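Local coordinates for putative PLP-dependent aminotransferase (PDB 3JU7), which probably binds pyridoxal phosphate and acts as an aminotransferase of the DegT/DnrJ/EryC1 family, at residues W112-W120 and A137-Y148. Residues are numbered along the deposited sequence; the frame is centred on the assembly and turned at random.
Sequences WYMDKTVLW and ATFGSWMNLEEY
Met143, a selenomethionine, lies over one face of the Tyr113 ring, its CB 3.5 Å from the ring centroid and 11° off the normal, a CH-pi contact. With CG anti to the backbone N (chi1 179°), the chain runs back across the ring toward Tyr113 CB, which brings SE obliquely to 4.4 Å from the same centroid, a Met-aromatic contact. Polar contacts gather at the ring's phenol end and at the carbonyl of Trp112. Ser141 OG sits in the ring plane, 2.5 Å from Tyr113 OH, and donates to Thr138 O; Tyr113 OH also pairs with Thr283 OG1. Thr138 OG1 gives its proton to Trp112 O at 2.8 Å, from well above the carbonyl plane. Trp112 and Phe139 meet rim to rim, CE3 to CE2 3.4 Å, planes at 82°. Tyr148 takes Leu119 CD2 at CE1 (3.6 Å) and Met114 CE at OH (3.3 Å); all three side chains also touch Val133 of strand 130-133. The Lys116 and Glu147 side chains cross at about a right angle, CD to CB 3.6 Å, through aliphatic parts alone. Trp120, deposited in two conformers, adds a less certain edge contact to Glu147 O. Two directed hydroxyl bonds and a ring-and-methylene seam thus tie the loops leading into helices 116-126 and 146-153, away from the annotated sites.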
ATOM      1  N   TRP A 112      19.807 -18.175  13.650  1.00 23.63           N
ATOM      2  CA  TRP A 112      19.476 -17.750  12.285  1.00 22.58           C
ATOM      3  C   TRP A 112      19.226 -16.269  12.137  1.00 23.02           C
ATOM      4  O   TRP A 112      18.562 -15.836  11.205  1.00 23.39           O
ATOM      5  CB  TRP A 112      18.308 -18.547  11.724  1.00 23.59           C
ATOM      6  CG  TRP A 112      18.427 -20.007  11.988  1.00 25.94           C
ATOM      7  CD1 TRP A 112      19.582 -20.724  12.108  1.00 23.14           C
ATOM      8  CD2 TRP A 112      17.354 -20.937  12.147  1.00 23.76           C
ATOM      9  NE1 TRP A 112      19.294 -22.043  12.351  1.00 24.96           N
ATOM     10  CE2 TRP A 112      17.932 -22.203  12.379  1.00 28.97           C
ATOM     11  CE3 TRP A 112      15.958 -20.824  12.132  1.00 24.16           C
ATOM     12  CZ2 TRP A 112      17.158 -23.355  12.594  1.00 26.63           C
ATOM     13  CZ3 TRP A 112      15.196 -21.952  12.336  1.00 24.78           C
ATOM     14  CH2 TRP A 112      15.803 -23.211  12.570  1.00 26.22           C
ATOM     15  N   TYR A 113      19.756 -15.490  13.067  1.00 22.23           N
ATOM     16  CA  TYR A 113      19.783 -14.055  12.905  1.00 23.67           C
ATOM     17  C   TYR A 113      21.123 -13.627  12.272  1.00 22.46           C
ATOM     18  O   TYR A 113      22.117 -14.369  12.282  1.00 21.44           O
ATOM     19  CB  TYR A 113      19.614 -13.326  14.244  1.00 21.76           C
ATOM     20  CG  TYR A 113      18.530 -13.832  15.144  1.00 19.15           C
ATOM     21  CD1 TYR A 113      17.238 -14.005  14.682  1.00 18.83           C
ATOM     22  CD2 TYR A 113      18.774 -14.045  16.492  1.00 18.48           C
ATOM     23  CE1 TYR A 113      16.223 -14.434  15.534  1.00 21.34           C
ATOM     24  CE2 TYR A 113      17.779 -14.483  17.347  1.00 23.29           C
ATOM     25  CZ  TYR A 113      16.496 -14.682  16.871  1.00 23.22           C
ATOM     26  OH  TYR A 113      15.493 -15.089  17.744  1.00 24.95           O
HETATM   27  N   MSE A 114      21.123 -12.409  11.756  1.00 22.13           N
HETATM   28  CA  MSE A 114      22.320 -11.755  11.255  1.00 25.27           C
HETATM   29  C   MSE A 114      23.394 -11.849  12.349  1.00 26.92           C
HETATM   30  O   MSE A 114      23.127 -11.571  13.531  1.00 27.73           O
HETATM   31  CB  MSE A 114      21.968 -10.306  10.821  1.00 24.31           C
HETATM   32  CG  MSE A 114      23.085  -9.584  10.154  1.00 29.34           C
HETATM   33 SE   MSE A 114      22.536  -8.131   9.079  0.75 14.11          SE
HETATM   34  CE  MSE A 114      21.395  -7.292  10.472  1.00 14.78           C
ATOM     35  N   ASP A 115      24.574 -12.333  11.974  1.00 26.01           N
ATOM     36  CA  ASP A 115      25.684 -12.478  12.909  1.00 25.87           C
ATOM     37  C   ASP A 115      26.291 -11.110  13.216  1.00 27.01           C
ATOM     38  O   ASP A 115      26.903 -10.492  12.353  1.00 22.56           O
ATOM     39  CB  ASP A 115      26.747 -13.408  12.308  1.00 27.02           C
ATOM     40  CG  ASP A 115      28.026 -13.478  13.136  1.00 29.70           C
ATOM     41  OD1 ASP A 115      28.280 -12.561  13.940  1.00 39.00           O
ATOM     42  OD2 ASP A 115      28.802 -14.433  12.949  1.00 26.14           O
ATOM     43  N   LYS A 116      26.145 -10.665  14.462  1.00 29.98           N
ATOM     44  CA  LYS A 116      26.494  -9.296  14.845  1.00 32.28           C
ATOM     45  C   LYS A 116      27.980  -8.980  14.689  1.00 29.11           C
ATOM     46  O   LYS A 116      28.339  -7.879  14.338  1.00 27.63           O
ATOM     47  CB  LYS A 116      25.945  -8.963  16.253  1.00 34.35           C
ATOM     48  CG  LYS A 116      24.410  -8.595  16.186  1.00 41.26           C
ATOM     49  CD  LYS A 116      23.647  -8.573  17.531  1.00 43.94           C
ATOM     50  CE  LYS A 116      23.307  -9.986  17.995  1.00 51.60           C
ATOM     51  NZ  LYS A 116      22.248 -10.001  19.041  1.00 63.47           N
ATOM     52  N   THR A 117      28.823  -9.975  14.879  1.00 27.56           N
ATOM     53  CA  THR A 117      30.245  -9.813  14.677  1.00 28.22           C
ATOM     54  C   THR A 117      30.547  -9.462  13.245  1.00 25.77           C
ATOM     55  O   THR A 117      31.302  -8.533  12.961  1.00 23.78           O
ATOM     56  CB  THR A 117      30.976 -11.102  15.018  1.00 27.69           C
ATOM     57  OG1 THR A 117      30.803 -11.353  16.404  1.00 37.54           O
ATOM     58  CG2 THR A 117      32.438 -10.998  14.742  1.00 28.64           C
ATOM     59  N   VAL A 118      29.940 -10.205  12.332  1.00 26.71           N
ATOM     60  CA  VAL A 118      30.169  -9.977  10.916  1.00 24.35           C
ATOM     61  C   VAL A 118      29.545  -8.632  10.510  1.00 26.07           C
ATOM     62  O   VAL A 118      30.143  -7.891   9.746  1.00 24.06           O
ATOM     63  CB  VAL A 118      29.664 -11.178  10.089  1.00 27.04           C
ATOM     64  CG1 VAL A 118      29.674 -10.851   8.593  1.00 20.66           C
ATOM     65  CG2 VAL A 118      30.536 -12.456  10.429  1.00 15.06           C
ATOM     66  N   LEU A 119      28.389  -8.290  11.082  1.00 23.71           N
ATOM     67  CA  LEU A 119      27.721  -7.037  10.775  1.00 25.22           C
ATOM     68  C   LEU A 119      28.606  -5.829  11.197  1.00 26.94           C
ATOM     69  O   LEU A 119      28.837  -4.910  10.396  1.00 24.50           O
ATOM     70  CB  LEU A 119      26.333  -6.984  11.451  1.00 24.53           C
ATOM     71  CG  LEU A 119      25.598  -5.637  11.491  1.00 22.50           C
ATOM     72  CD1 LEU A 119      25.369  -5.003  10.111  1.00 17.90           C
ATOM     73  CD2 LEU A 119      24.259  -5.763  12.213  1.00 23.35           C
ATOM     74  N   TRP A 120      29.127  -5.870  12.432  1.00 27.23           N
ATOM     75  CA  TRP A 120      30.013  -4.819  12.989  0.50 26.97           C
ATOM     76  C   TRP A 120      31.261  -4.616  12.143  1.00 26.86           C
ATOM     77  O   TRP A 120      31.667  -3.495  11.829  1.00 26.98           O
ATOM     78  CB  TRP A 120      30.466  -5.200  14.403  0.50 27.22           C
ATOM     79  CG  TRP A 120      29.768  -4.510  15.532  0.50 34.27           C
ATOM     80  CD1 TRP A 120      30.358  -3.782  16.533  0.50 40.31           C
ATOM     81  CD2 TRP A 120      28.361  -4.480  15.792  0.50 45.84           C
ATOM     82  NE1 TRP A 120      29.402  -3.306  17.399  0.50 44.99           N
ATOM     83  CE2 TRP A 120      28.168  -3.722  16.968  0.50 48.17           C
ATOM     84  CE3 TRP A 120      27.244  -5.015  15.144  0.50 48.54           C
ATOM     85  CZ2 TRP A 120      26.904  -3.488  17.505  0.50 52.45           C
ATOM     86  CZ3 TRP A 120      25.994  -4.787  15.681  0.50 53.29           C
ATOM     87  CH2 TRP A 120      25.833  -4.029  16.848  0.50 53.39           C
ATOM     88  N   ALA A 137      13.868 -10.494  12.567  1.00 23.05           N
ATOM     89  CA  ALA A 137      13.687 -11.309  13.764  1.00 22.35           C
ATOM     90  C   ALA A 137      13.120 -12.664  13.304  1.00 24.68           C
ATOM     91  O   ALA A 137      11.928 -12.983  13.469  1.00 25.44           O
ATOM     92  CB  ALA A 137      12.772 -10.610  14.755  1.00 21.13           C
ATOM     93  N   THR A 138      14.019 -13.451  12.730  1.00 22.19           N
ATOM     94  CA  THR A 138      13.689 -14.674  12.003  1.00 24.22           C
ATOM     95  C   THR A 138      12.635 -15.532  12.675  1.00 23.43           C
ATOM     96  O   THR A 138      12.769 -15.896  13.854  1.00 23.40           O
ATOM     97  CB  THR A 138      14.976 -15.528  11.796  1.00 24.52           C
ATOM     98  OG1 THR A 138      15.971 -14.690  11.222  1.00 21.58           O
ATOM     99  CG2 THR A 138      14.730 -16.759  10.929  1.00 19.16           C
ATOM    100  N   PHE A 139      11.595 -15.814  11.891  1.00 21.81           N
ATOM    101  CA  PHE A 139      10.485 -16.714  12.248  1.00 21.61           C
ATOM    102  C   PHE A 139       9.727 -16.298  13.520  1.00 21.90           C
ATOM    103  O   PHE A 139       9.259 -17.138  14.285  1.00 21.64           O
ATOM    104  CB  PHE A 139      10.965 -18.160  12.311  1.00 20.33           C
ATOM    105  CG  PHE A 139      11.690 -18.658  11.033  1.00 24.16           C
ATOM    106  CD1 PHE A 139      11.239 -18.344   9.776  1.00 18.80           C
ATOM    107  CD2 PHE A 139      12.768 -19.516  11.133  1.00 24.70           C
ATOM    108  CE1 PHE A 139      11.867 -18.836   8.640  1.00 30.18           C
ATOM    109  CE2 PHE A 139      13.389 -20.013  10.017  1.00 27.98           C
ATOM    110  CZ  PHE A 139      12.939 -19.669   8.762  1.00 26.74           C
ATOM    111  N   GLY A 140       9.595 -14.993  13.729  1.00 21.70           N
ATOM    112  CA  GLY A 140       8.757 -14.458  14.826  1.00 21.53           C
ATOM    113  C   GLY A 140       9.376 -14.733  16.181  1.00 22.25           C
ATOM    114  O   GLY A 140       8.708 -15.029  17.141  1.00 26.41           O
ATOM    115  N   SER A 141      10.685 -14.608  16.267  1.00 24.43           N
ATOM    116  CA  SER A 141      11.395 -15.044  17.443  1.00 24.50           C
ATOM    117  C   SER A 141      11.989 -13.863  18.161  1.00 23.99           C
ATOM    118  O   SER A 141      11.941 -12.711  17.684  1.00 23.78           O
ATOM    119  CB  SER A 141      12.490 -16.037  17.037  1.00 25.31           C
ATOM    120  OG  SER A 141      13.459 -15.402  16.245  1.00 27.56           O
ATOM    121  N   TRP A 142      12.572 -14.159  19.308  1.00 23.50           N
ATOM    122  CA  TRP A 142      13.085 -13.134  20.167  1.00 23.97           C
ATOM    123  C   TRP A 142      14.542 -12.843  19.875  1.00 22.65           C
ATOM    124  O   TRP A 142      15.433 -13.329  20.558  1.00 22.96           O
ATOM    125  CB  TRP A 142      12.896 -13.570  21.597  1.00 24.07           C
ATOM    126  CG  TRP A 142      13.013 -12.506  22.567  1.00 26.99           C
ATOM    127  CD1 TRP A 142      14.130 -12.143  23.257  1.00 24.62           C
ATOM    128  CD2 TRP A 142      11.947 -11.680  23.040  1.00 28.45           C
ATOM    129  NE1 TRP A 142      13.823 -11.136  24.126  1.00 26.20           N
ATOM    130  CE2 TRP A 142      12.496 -10.821  24.013  1.00 25.30           C
ATOM    131  CE3 TRP A 142      10.579 -11.589  22.739  1.00 21.91           C
ATOM    132  CZ2 TRP A 142      11.737  -9.854  24.671  1.00 24.27           C
ATOM    133  CZ3 TRP A 142       9.819 -10.633  23.383  1.00 23.61           C
ATOM    134  CH2 TRP A 142      10.402  -9.764  24.347  1.00 20.89           C
HETATM  135  N   MSE A 143      14.765 -12.059  18.828  1.00 24.53           N
HETATM  136  CA  MSE A 143      16.100 -11.557  18.477  1.00 23.20           C
HETATM  137  C   MSE A 143      16.369 -10.362  19.353  1.00 24.58           C
HETATM  138  O   MSE A 143      15.730  -9.314  19.218  1.00 24.92           O
HETATM  139  CB  MSE A 143      16.155 -11.142  17.026  1.00 23.27           C
HETATM  140  CG  MSE A 143      17.498 -10.591  16.598  1.00 22.56           C
HETATM  141 SE   MSE A 143      17.418 -10.039  14.760  0.75 18.93          SE
HETATM  142  CE  MSE A 143      16.328  -8.418  14.927  1.00 21.71           C
ATOM    143  N   ASN A 144      17.310 -10.521  20.273  1.00 26.23           N
ATOM    144  CA  ASN A 144      17.592  -9.500  21.246  1.00 26.56           C
ATOM    145  C   ASN A 144      18.082  -8.238  20.556  1.00 26.14           C
ATOM    146  O   ASN A 144      18.857  -8.330  19.617  1.00 26.83           O
ATOM    147  CB  ASN A 144      18.648  -9.983  22.232  1.00 29.05           C
ATOM    148  CG  ASN A 144      18.638  -9.178  23.506  1.00 39.20           C
ATOM    149  OD1 ASN A 144      19.178  -8.049  23.567  1.00 40.95           O
ATOM    150  ND2 ASN A 144      18.000  -9.744  24.547  1.00 47.63           N
ATOM    151  N   LEU A 145      17.652  -7.069  21.043  1.00 26.77           N
ATOM    152  CA  LEU A 145      17.918  -5.792  20.362  1.00 27.70           C
ATOM    153  C   LEU A 145      18.940  -4.879  21.049  1.00 27.09           C
ATOM    154  O   LEU A 145      19.139  -3.752  20.587  1.00 26.35           O
ATOM    155  CB  LEU A 145      16.599  -5.021  20.146  1.00 26.98           C
ATOM    156  CG  LEU A 145      15.597  -5.721  19.233  1.00 28.65           C
ATOM    157  CD1 LEU A 145      14.304  -4.944  19.172  1.00 14.92           C
ATOM    158  CD2 LEU A 145      16.207  -5.887  17.844  1.00 21.95           C
ATOM    159  N   GLU A 146      19.576  -5.354  22.133  1.00 25.66           N
ATOM    160  CA  GLU A 146      20.616  -4.587  22.835  1.00 24.55           C
ATOM    161  C   GLU A 146      21.691  -4.008  21.897  1.00 23.84           C
ATOM    162  O   GLU A 146      22.000  -2.855  21.971  1.00 22.99           O
ATOM    163  CB  GLU A 146      21.306  -5.458  23.897  1.00 22.69           C
ATOM    164  N   GLU A 147      22.242  -4.820  21.007  1.00 26.57           N
ATOM    165  CA  GLU A 147      23.340  -4.389  20.158  1.00 28.59           C
ATOM    166  C   GLU A 147      22.844  -3.453  19.068  1.00 27.34           C
ATOM    167  O   GLU A 147      23.575  -2.570  18.625  1.00 27.04           O
ATOM    168  CB  GLU A 147      24.057  -5.600  19.532  1.00 32.97           C
ATOM    169  CG  GLU A 147      24.520  -6.717  20.533  1.00 44.75           C
ATOM    170  CD  GLU A 147      25.728  -6.330  21.390  1.00 60.17           C
ATOM    171  OE1 GLU A 147      25.615  -5.373  22.199  1.00 69.19           O
ATOM    172  OE2 GLU A 147      26.786  -7.004  21.277  1.00 65.15           O
ATOM    173  N   TYR A 148      21.595  -3.636  18.650  1.00 25.09           N
ATOM    174  CA  TYR A 148      20.978  -2.773  17.629  1.00 23.99           C
ATOM    175  C   TYR A 148      20.664  -1.408  18.220  1.00 25.28           C
ATOM    176  O   TYR A 148      20.790  -0.360  17.550  1.00 23.98           O
ATOM    177  CB  TYR A 148      19.735  -3.449  17.020  1.00 20.90           C
ATOM    178  CG  TYR A 148      20.153  -4.615  16.117  1.00 22.22           C
ATOM    179  CD1 TYR A 148      20.777  -4.385  14.890  1.00 23.14           C
ATOM    180  CD2 TYR A 148      19.977  -5.930  16.514  1.00 22.73           C
ATOM    181  CE1 TYR A 148      21.194  -5.455  14.076  1.00 26.87           C
ATOM    182  CE2 TYR A 148      20.395  -7.003  15.707  1.00 25.08           C
ATOM    183  CZ  TYR A 148      20.988  -6.766  14.512  1.00 17.55           C
ATOM    184  OH  TYR A 148      21.416  -7.820  13.759  1.00 30.17           O
TER